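Sortase (Actinomyces oris, PDB 2XWG) is a class C sortase that probably acts as a cysteine transpeptidase in the assembly of fimbriae on the bacterial surface. Local coordinates at residues A56-S61 / E95-P100; A91-M96 / I116-D121; L137-P142 / V174-Q179. All coordinates share one frame; numbering follows the deposited sequence.

Contact 1 of 3, residues A56-S61 / E95-P100. With CA (calcium ion), chain G.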
loop_
_atom_site.group_PDB
_atom_site.type_symbol
_atom_site.label_atom_id
_atom_site.label_comp_id
_atom_site.label_asym_id
_atom_site.label_seq_id
_atom_site.Cartn_x
_atom_site.Cartn_y
_atom_site.Cartn_z
ATOM N N ALA A 56 -16.877 5.647 11.875
ATOM C CA ALA A 56 -17.778 5.185 10.816
ATOM C C ALA A 56 -17.894 6.205 9.697
ATOM O O ALA A 56 -18.040 5.847 8.527
ATOM C CB ALA A 56 -19.152 4.859 11.352
ATOM N N LYS A 57 -17.857 7.479 10.050
ATOM C CA LYS A 57 -17.882 8.505 9.024
ATOM C C LYS A 57 -16.600 8.400 8.202
ATOM O O LYS A 57 -16.643 8.425 6.973
ATOM C CB LYS A 57 -18.039 9.901 9.634
ATOM C CG LYS A 57 -19.468 10.243 10.054
ATOM C CD LYS A 57 -19.542 11.494 10.965
ATOM C CE LYS A 57 -19.140 11.187 12.418
ATOM N NZ LYS A 57 -18.963 12.417 13.273
ATOM N N GLU A 58 -15.468 8.265 8.895
ATOM C CA GLU A 58 -14.157 8.177 8.259
ATOM C C GLU A 58 -14.090 7.020 7.285
ATOM O O GLU A 58 -13.474 7.117 6.237
ATOM C CB GLU A 58 -13.068 8.006 9.310
ATOM C CG GLU A 58 -12.628 9.292 9.932
ATOM C CD GLU A 58 -11.534 9.923 9.136
ATOM O OE1 GLU A 58 -11.310 9.449 8.013
ATOM O OE2 GLU A 58 -10.890 10.879 9.611
ATOM N N ARG A 59 -14.728 5.918 7.629
ATOM C CA ARG A 59 -14.692 4.787 6.744
ATOM C C ARG A 59 -15.551 4.999 5.491
ATOM O O ARG A 59 -15.134 4.662 4.368
ATOM C CB ARG A 59 -15.104 3.523 7.470
ATOM C CG ARG A 59 -14.935 2.331 6.587
ATOM C CD ARG A 59 -15.144 1.023 7.300
ATOM N NE ARG A 59 -14.436 -0.006 6.549
ATOM C CZ ARG A 59 -13.238 -0.464 6.893
ATOM N NH1 ARG A 59 -12.652 0.007 7.993
ATOM N NH2 ARG A 59 -12.642 -1.399 6.157
ATOM N N ALA A 60 -16.747 5.556 5.675
ATOM C CA ALA A 60 -17.647 5.795 4.546
ATOM C C ALA A 60 -17.043 6.813 3.588
ATOM O O ALA A 60 -17.203 6.706 2.375
ATOM C CB ALA A 60 -19.011 6.268 5.025
ATOM N N SER A 61 -16.348 7.802 4.141
ATOM C CA SER A 61 -15.653 8.777 3.324
ATOM C C SER A 61 -14.493 8.116 2.571
ATOM O O SER A 61 -14.274 8.386 1.381
ATOM C CB SER A 61 -15.143 9.924 4.185
ATOM O OG SER A 61 -14.397 10.829 3.392
ATOM N N GLU A 95 -8.243 12.111 4.056
ATOM C CA GLU A 95 -8.831 10.791 4.198
ATOM C C GLU A 95 -8.070 9.987 5.238
ATOM O O GLU A 95 -6.865 10.142 5.390
ATOM C CB GLU A 95 -8.874 10.071 2.862
ATOM C CG GLU A 95 -9.680 10.822 1.820
ATOM C CD GLU A 95 -11.166 10.837 2.142
ATOM O OE1 GLU A 95 -11.594 10.082 3.048
ATOM O OE2 GLU A 95 -11.910 11.593 1.478
ATOM N N MET A 96 -8.788 9.154 5.973
ATOM C CA MET A 96 -8.188 8.296 6.981
ATOM C C MET A 96 -7.207 9.033 7.895
ATOM O O MET A 96 -6.077 8.569 8.084
ATOM C CB MET A 96 -7.500 7.127 6.290
ATOM C CG MET A 96 -8.408 6.393 5.338
ATOM S SD MET A 96 -7.702 4.850 4.735
ATOM C CE MET A 96 -7.918 3.779 6.156
ATOM N N ASP A 97 -7.645 10.163 8.465
ATOM C CA ASP A 97 -6.753 11.055 9.210
ATOM C C ASP A 97 -7.080 11.211 10.711
ATOM O O ASP A 97 -6.597 12.140 11.376
ATOM C CB ASP A 97 -6.644 12.436 8.523
ATOM C CG ASP A 97 -7.838 13.370 8.827
ATOM O OD1 ASP A 97 -9.013 12.912 8.870
ATOM O OD2 ASP A 97 -7.589 14.587 9.020
ATOM N N ILE A 98 -7.879 10.296 11.248
ATOM C CA ILE A 98 -8.162 10.306 12.678
ATOM C C ILE A 98 -6.883 10.209 13.508
ATOM O O ILE A 98 -6.665 11.015 14.409
ATOM C CB ILE A 98 -9.050 9.137 13.096
ATOM C CG1 ILE A 98 -10.327 9.094 12.266
ATOM C CG2 ILE A 98 -9.389 9.257 14.566
ATOM C CD1 ILE A 98 -11.179 7.849 12.541
ATOM N N ASP A 99 -6.062 9.198 13.217
ATOM C CA ASP A 99 -4.750 9.022 13.851
ATOM C C ASP A 99 -3.654 9.397 12.864
ATOM O O ASP A 99 -3.897 9.543 11.655
ATOM C CB ASP A 99 -4.526 7.568 14.278
ATOM C CG ASP A 99 -5.525 7.092 15.318
ATOM O OD1 ASP A 99 -5.751 7.837 16.307
ATOM O OD2 ASP A 99 -6.076 5.969 15.145
ATOM N N PRO A 100 -2.427 9.552 13.363
ATOM C CA PRO A 100 -1.359 9.917 12.421
ATOM C C PRO A 100 -0.972 8.713 11.561
ATOM O O PRO A 100 -0.403 8.860 10.489
ATOM C CB PRO A 100 -0.214 10.351 13.338
ATOM C CG PRO A 100 -0.895 10.663 14.678
ATOM C CD PRO A 100 -1.998 9.644 14.767
HETATM CA CA CA G . -11.458 12.481 7.404
HETATM O O HOH W 1 -11.817 9.404 5.409
#

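Contact 2 of 3, residues A91-M96 / I116-D121. With CA (calcium ion), chain F; CA (calcium ion), chain G.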
loop_
_atom_site.group_PDB
_atom_site.type_symbol
_atom_site.label_atom_id
_atom_site.label_comp_id
_atom_site.label_asym_id
_atom_site.label_seq_id
_atom_site.Cartn_x
_atom_site.Cartn_y
_atom_site.Cartn_z
ATOM N N ALA A 91 -6.433 17.013 -0.603
ATOM C CA ALA A 91 -7.732 16.409 -0.336
ATOM C C ALA A 91 -7.511 15.009 0.224
ATOM O O ALA A 91 -8.248 14.537 1.090
ATOM C CB ALA A 91 -8.583 16.357 -1.597
ATOM N N TYR A 92 -6.465 14.368 -0.271
ATOM C CA TYR A 92 -6.154 12.990 0.080
ATOM C C TYR A 92 -5.677 12.925 1.525
ATOM O O TYR A 92 -6.036 12.022 2.265
ATOM C CB TYR A 92 -5.124 12.451 -0.919
ATOM C CG TYR A 92 -4.241 11.305 -0.470
ATOM C CD1 TYR A 92 -4.692 10.001 -0.493
ATOM C CD2 TYR A 92 -2.928 11.531 -0.094
ATOM C CE1 TYR A 92 -3.887 8.969 -0.111
ATOM C CE2 TYR A 92 -2.111 10.504 0.279
ATOM C CZ TYR A 92 -2.590 9.229 0.266
ATOM O OH TYR A 92 -1.756 8.205 0.635
ATOM N N LEU A 93 -4.902 13.912 1.933
ATOM C CA LEU A 93 -4.399 13.954 3.294
ATOM C C LEU A 93 -5.523 13.926 4.317
ATOM O O LEU A 93 -5.312 13.570 5.479
ATOM C CB LEU A 93 -3.561 15.209 3.492
ATOM C CG LEU A 93 -2.044 15.056 3.486
ATOM C CD1 LEU A 93 -1.592 13.953 2.553
ATOM C CD2 LEU A 93 -1.411 16.387 3.111
ATOM N N HIS A 94 -6.716 14.322 3.896
ATOM C CA HIS A 94 -7.837 14.394 4.818
ATOM C C HIS A 94 -8.495 13.030 4.978
ATOM O O HIS A 94 -9.226 12.805 5.929
ATOM C CB HIS A 94 -8.877 15.417 4.355
ATOM C CG HIS A 94 -8.633 16.803 4.858
ATOM N ND1 HIS A 94 -8.198 17.827 4.042
ATOM C CD2 HIS A 94 -8.770 17.339 6.093
ATOM C CE1 HIS A 94 -8.076 18.934 4.752
ATOM N NE2 HIS A 94 -8.416 18.666 6.001
ATOM N N GLU A 95 -8.243 12.111 4.056
ATOM C CA GLU A 95 -8.831 10.791 4.198
ATOM C C GLU A 95 -8.070 9.987 5.238
ATOM O O GLU A 95 -6.865 10.142 5.390
ATOM C CB GLU A 95 -8.874 10.071 2.862
ATOM C CG GLU A 95 -9.680 10.822 1.820
ATOM C CD GLU A 95 -11.166 10.837 2.142
ATOM O OE1 GLU A 95 -11.594 10.082 3.048
ATOM O OE2 GLU A 95 -11.910 11.593 1.478
ATOM N N MET A 96 -8.788 9.154 5.973
ATOM C CA MET A 96 -8.188 8.296 6.981
ATOM C C MET A 96 -7.207 9.033 7.895
ATOM O O MET A 96 -6.077 8.569 8.084
ATOM C CB MET A 96 -7.500 7.127 6.290
ATOM C CG MET A 96 -8.408 6.393 5.338
ATOM S SD MET A 96 -7.702 4.850 4.735
ATOM C CE MET A 96 -7.918 3.779 6.156
ATOM N N ILE A 116 1.272 2.336 8.453
ATOM C CA ILE A 116 1.141 2.806 7.078
ATOM C C ILE A 116 0.790 4.290 7.119
ATOM O O ILE A 116 -0.087 4.700 7.870
ATOM C CB ILE A 116 0.008 2.066 6.387
ATOM C CG1 ILE A 116 0.345 0.589 6.284
ATOM C CG2 ILE A 116 -0.252 2.637 5.031
ATOM C CD1 ILE A 116 -0.796 -0.272 5.843
ATOM N N TYR A 117 1.481 5.093 6.323
ATOM C CA TYR A 117 1.254 6.524 6.297
ATOM C C TYR A 117 0.901 6.968 4.891
ATOM O O TYR A 117 1.179 6.259 3.912
ATOM C CB TYR A 117 2.510 7.280 6.731
ATOM C CG TYR A 117 2.992 6.967 8.126
ATOM C CD1 TYR A 117 2.375 7.521 9.230
ATOM C CD2 TYR A 117 4.081 6.126 8.337
ATOM C CE1 TYR A 117 2.822 7.252 10.511
ATOM C CE2 TYR A 117 4.527 5.842 9.615
ATOM C CZ TYR A 117 3.890 6.417 10.701
ATOM O OH TYR A 117 4.325 6.140 11.984
ATOM N N HIS A 118 0.289 8.147 4.801
ATOM C CA HIS A 118 -0.023 8.779 3.523
ATOM C C HIS A 118 1.258 9.049 2.753
ATOM O O HIS A 118 2.200 9.597 3.306
ATOM C CB HIS A 118 -0.691 10.136 3.762
ATOM C CG HIS A 118 -2.096 10.058 4.270
ATOM N ND1 HIS A 118 -2.397 9.935 5.610
ATOM C CD2 HIS A 118 -3.284 10.125 3.620
ATOM C CE1 HIS A 118 -3.708 9.903 5.758
ATOM N NE2 HIS A 118 -4.268 10.010 4.565
ATOM N N GLY A 119 1.276 8.706 1.472
ATOM C CA GLY A 119 2.345 9.118 0.571
ATOM C C GLY A 119 3.608 8.264 0.562
ATOM O O GLY A 119 3.761 7.342 1.376
ATOM N N THR A 120 4.527 8.585 -0.349
ATOM C CA THR A 120 5.739 7.799 -0.485
ATOM C C THR A 120 6.980 8.677 -0.619
ATOM O O THR A 120 7.971 8.305 -1.248
ATOM C CB THR A 120 5.646 6.828 -1.685
ATOM O OG1 THR A 120 5.334 7.573 -2.867
ATOM C CG2 THR A 120 4.556 5.810 -1.456
ATOM N N ASP A 121 6.929 9.853 -0.018
ATOM C CA ASP A 121 8.103 10.701 0.015
ATOM C C ASP A 121 9.168 10.010 0.839
ATOM O O ASP A 121 8.875 9.101 1.608
ATOM C CB ASP A 121 7.752 12.035 0.638
ATOM C CG ASP A 121 7.196 11.870 2.002
ATOM O OD1 ASP A 121 6.021 11.428 2.126
ATOM O OD2 ASP A 121 7.955 12.144 2.948
HETATM CA CA CA F . 7.370 9.025 -4.003
HETATM CA CA CA G . -11.458 12.481 7.404
HETATM O O HOH W 2 6.202 11.604 -3.711
HETATM O O HOH W 3 6.795 8.994 -6.773
#

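Contact 3 of 3, residues L137-P142 / V174-Q179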
loop_
_atom_site.group_PDB
_atom_site.type_symbol
_atom_site.label_atom_id
_atom_site.label_comp_id
_atom_site.label_asym_id
_atom_site.label_seq_id
_atom_site.Cartn_x
_atom_site.Cartn_y
_atom_site.Cartn_z
ATOM N N LEU A 137 -7.319 3.718 -1.062
ATOM C CA LEU A 137 -7.024 3.696 0.364
ATOM C C LEU A 137 -7.182 2.277 0.891
ATOM O O LEU A 137 -8.022 1.533 0.401
ATOM C CB LEU A 137 -7.978 4.649 1.095
ATOM C CG LEU A 137 -7.908 6.107 0.637
ATOM C CD1 LEU A 137 -8.923 6.953 1.369
ATOM C CD2 LEU A 137 -6.508 6.667 0.816
ATOM N N PRO A 138 -6.385 1.887 1.897
ATOM C CA PRO A 138 -6.453 0.500 2.387
ATOM C C PRO A 138 -7.641 0.223 3.320
ATOM O O PRO A 138 -7.440 -0.028 4.521
ATOM C CB PRO A 138 -5.146 0.347 3.168
ATOM C CG PRO A 138 -4.824 1.721 3.639
ATOM C CD PRO A 138 -5.338 2.669 2.582
ATOM N N VAL A 139 -8.856 0.265 2.778
ATOM C CA VAL A 139 -10.057 -0.067 3.541
ATOM C C VAL A 139 -10.786 -1.196 2.827
ATOM O O VAL A 139 -11.936 -1.513 3.147
ATOM C CB VAL A 139 -11.012 1.144 3.692
ATOM C CG1 VAL A 139 -10.533 2.110 4.785
ATOM C CG2 VAL A 139 -11.171 1.859 2.354
ATOM N N GLY A 140 -10.113 -1.815 1.865
ATOM C CA GLY A 140 -10.703 -2.943 1.174
ATOM C C GLY A 140 -11.988 -2.587 0.441
ATOM O O GLY A 140 -12.318 -1.414 0.260
ATOM N N GLY A 141 -12.724 -3.602 0.006
ATOM C CA GLY A 141 -13.957 -3.355 -0.707
ATOM C C GLY A 141 -13.747 -3.595 -2.182
ATOM O O GLY A 141 -12.632 -3.889 -2.602
ATOM N N PRO A 142 -14.810 -3.443 -2.985
ATOM C CA PRO A 142 -14.807 -3.937 -4.364
ATOM C C PRO A 142 -14.277 -2.899 -5.350
ATOM O O PRO A 142 -14.455 -1.699 -5.133
ATOM C CB PRO A 142 -16.286 -4.194 -4.612
ATOM C CG PRO A 142 -17.022 -3.173 -3.679
ATOM C CD PRO A 142 -16.012 -2.640 -2.696
ATOM N N VAL A 174 -4.431 -6.277 6.851
ATOM C CA VAL A 174 -4.366 -4.827 6.896
ATOM C C VAL A 174 -5.479 -4.286 7.817
ATOM O O VAL A 174 -6.649 -4.328 7.445
ATOM C CB VAL A 174 -4.508 -4.253 5.487
ATOM C CG1 VAL A 174 -4.428 -2.731 5.510
ATOM C CG2 VAL A 174 -3.435 -4.842 4.577
ATOM N N SER A 175 -5.119 -3.813 9.012
ATOM C CA SER A 175 -6.088 -3.212 9.944
ATOM C C SER A 175 -6.195 -1.689 9.847
ATOM O O SER A 175 -5.187 -0.989 9.827
ATOM C CB SER A 175 -5.760 -3.598 11.381
ATOM O OG SER A 175 -5.904 -4.996 11.531
ATOM N N SER A 176 -7.421 -1.181 9.780
ATOM C CA SER A 176 -7.667 0.259 9.812
ATOM C C SER A 176 -9.122 0.521 10.140
ATOM O O SER A 176 -9.985 -0.301 9.843
ATOM C CB SER A 176 -7.359 0.905 8.466
ATOM O OG SER A 176 -8.306 0.483 7.499
ATOM N N LEU A 177 -9.391 1.674 10.751
ATOM C CA LEU A 177 -10.758 2.068 11.063
ATOM C C LEU A 177 -11.585 0.900 11.638
ATOM O O LEU A 177 -12.626 0.531 11.102
ATOM C CB LEU A 177 -11.418 2.651 9.813
ATOM C CG LEU A 177 -11.119 4.115 9.459
ATOM C CD1 LEU A 177 -9.916 4.658 10.203
ATOM C CD2 LEU A 177 -10.942 4.269 7.966
ATOM N N GLY A 178 -11.095 0.310 12.722
ATOM C CA GLY A 178 -11.827 -0.711 13.447
ATOM C C GLY A 178 -12.028 -2.041 12.767
ATOM O O GLY A 178 -12.830 -2.858 13.226
ATOM N N GLN A 179 -11.292 -2.294 11.690
ATOM C CA GLN A 179 -11.585 -3.467 10.884
ATOM C C GLN A 179 -10.344 -4.123 10.277
ATOM O O GLN A 179 -9.505 -3.440 9.709
ATOM C CB GLN A 179 -12.545 -3.047 9.790
ATOM C CG GLN A 179 -13.252 -4.187 9.125
ATOM C CD GLN A 179 -14.490 -3.712 8.405
ATOM O OE1 GLN A 179 -15.268 -2.903 8.950
ATOM N NE2 GLN A 179 -14.677 -4.186 7.166
#

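Contact 1 of 3, residues A56-S61 / E95-P100
Glu58 lays its aliphatic stem along Ile98, the two side chains running past each other in opposite directions, with Glu58 CG 3.3 Å from Ile98 CD1. Glu58 CG stands anti to the carbonyl carbon (chi1 -83°), and the bend at chi2 carries the carboxylate off helix 55-68 toward the loop that follows helix 87-93. There OE2 binds a calcium ion at 2.8 Å, and Asp97 OD1 binds the same ion at 2.9 Å. The two carboxylates meet at the metal with their planes 55° apart, and the backbone O of His94 completes the protein ligands. One turn further along the helix, Ser61 OG donates to the syn lone pair of Glu95 OE1 over 2.9 Å. A water lies between the two glutamates, 2.7 Å from Glu58 OE1 and 2.5 Å from Glu95 OE1, and accepts from Met96 N. With an alanine here in place of Glu95, the Ser61 hydroxyl would probably lose its acceptor and the water one of its carboxylate contacts, so that the water would sit less firmly beside Glu58. With two carboxylates on one ion and a third nearby, the site gathers negative charge that the calcium probably offsets, and by taking ligands from both, the calcium ion links helix 55-68 to the loop after helix 87-93.

Contact 2 of 3, residues A91-M96 / I116-D121
His118 reaches from the end of strand 112-118 toward the end of helix 87-93, its ring edge pointing at one face of Tyr92. The rings form a T-shaped pair, centroids 4.9 Å apart and planes at 79°. The imidazole touches through CD2, which stands over the phenol face toward its rim, 3.5 Å from Tyr92 CZ. The phenol lies there because Tyr92 CG is anti to the backbone N (chi1 156°), which sends the ring away from the helix toward the strand end.

Two hydrogen bonds flank this aromatic pair. His118 NE2 donates to Glu95 O over 2.7 Å; the oxygen lies nearly in the imidazole plane, but the bond is bent, with an angle of 137° at the hydrogen. Held at this edge and packed against Tyr92 at CD2, the imidazole has its rotation fixed from two directions. Gly119 N donates to Tyr92 OH over 3.2 Å, and the same hydroxyl is also hydrogen-bonded to ND1 of His131, on strand 129-131. The contact thus joins a helix that precedes the strands to the sortase beta-barrel, at the point where strand 112-118 gives way to a loop and Asp121 caps the next helix.

Apolar packing is slight: Leu93 CD1 approaches His118 CB at 4.1 Å. Each segment also binds a calcium ion of its own, and neither ion bridges the two. His94 O binds one at 2.7 Å, together with Glu58 and Asp97. Thr120 OG1 and two waters bind the other, whose remaining protein ligands are the backbone oxygens of Pro77 and Glu80.

Contact 3 of 3, residues L137-P142 / V174-Q179
Val174 meets Pro138 through a single methyl group: CG1, anti to the backbone N (chi1 -179°), comes within 3.9 Å of Pro138 CB. The proline ring is also packed against Ala103 of strand 103-107 and Met102 just before it, so the valine adds to an apolar patch beside the sheet. Ser175 turns its side chain away from the loop, in the alternation expected of a strand, and its hydroxyl is hydrogen-bonded to Thr180.

Ser176 faces the loop again. Its OG lies 3.1 Å from Pro138 O, a possible hydrogen bond that is not settled because the hydroxyl proton has another acceptor within range. The carbonyl is presented by an inverse gamma turn centred on Pro138, in which Val139 N is bonded to Leu137 O over 2.8 Å. Ser176 also opens a type I' beta turn that runs to Gln179, closed by the reciprocal backbone bonds Gln179 N to Ser176 O (3.0 Å) and Ser176 N to Gln179 O (3.1 Å). This is the tight connection of a beta hairpin, joining strands 171-176 and 179-191 of the sortase beta-barrel, and Pro138 and Val139 pack against it near the turn.

Leu177, the first of the two central turn residues, points back at the loop. Its CD2 rests 3.9 Å from Val139 CG1, the two side chains set obliquely. Met96 joins them from the loop after helix 87-93, while Arg59 of helix 55-68 packs on the leucine and donates through NH1 to Ser176 O. Leu177 and Gly178 both have positive phi, as a type I' turn requires, and Gln179 closes the turn and starts the return strand.

How the contacts relate
Contact 3 is the most buried and rests chiefly on apolar packing; contacts 1 and 2 are partly buried. Contact 1 is the outermost, its centre about 16 Å from the chain's centre against about 11 Å for the others, and it alone is bridged by a metal and carboxylates. Contact 2 is joined by an aromatic pair and two hydrogen bonds, though its 91-96 segment gives a backbone oxygen to the calcium ion of contact 1. Those two share Glu95 and Met96, and Met96 CE also packs 3.4 Å from Val139 CG1 of contact 3. Helix 55-68 reaches contact 3 through Arg59. Contacts 2 and 3 engage different strands of one sheet, whereas contact 1 lies outside it.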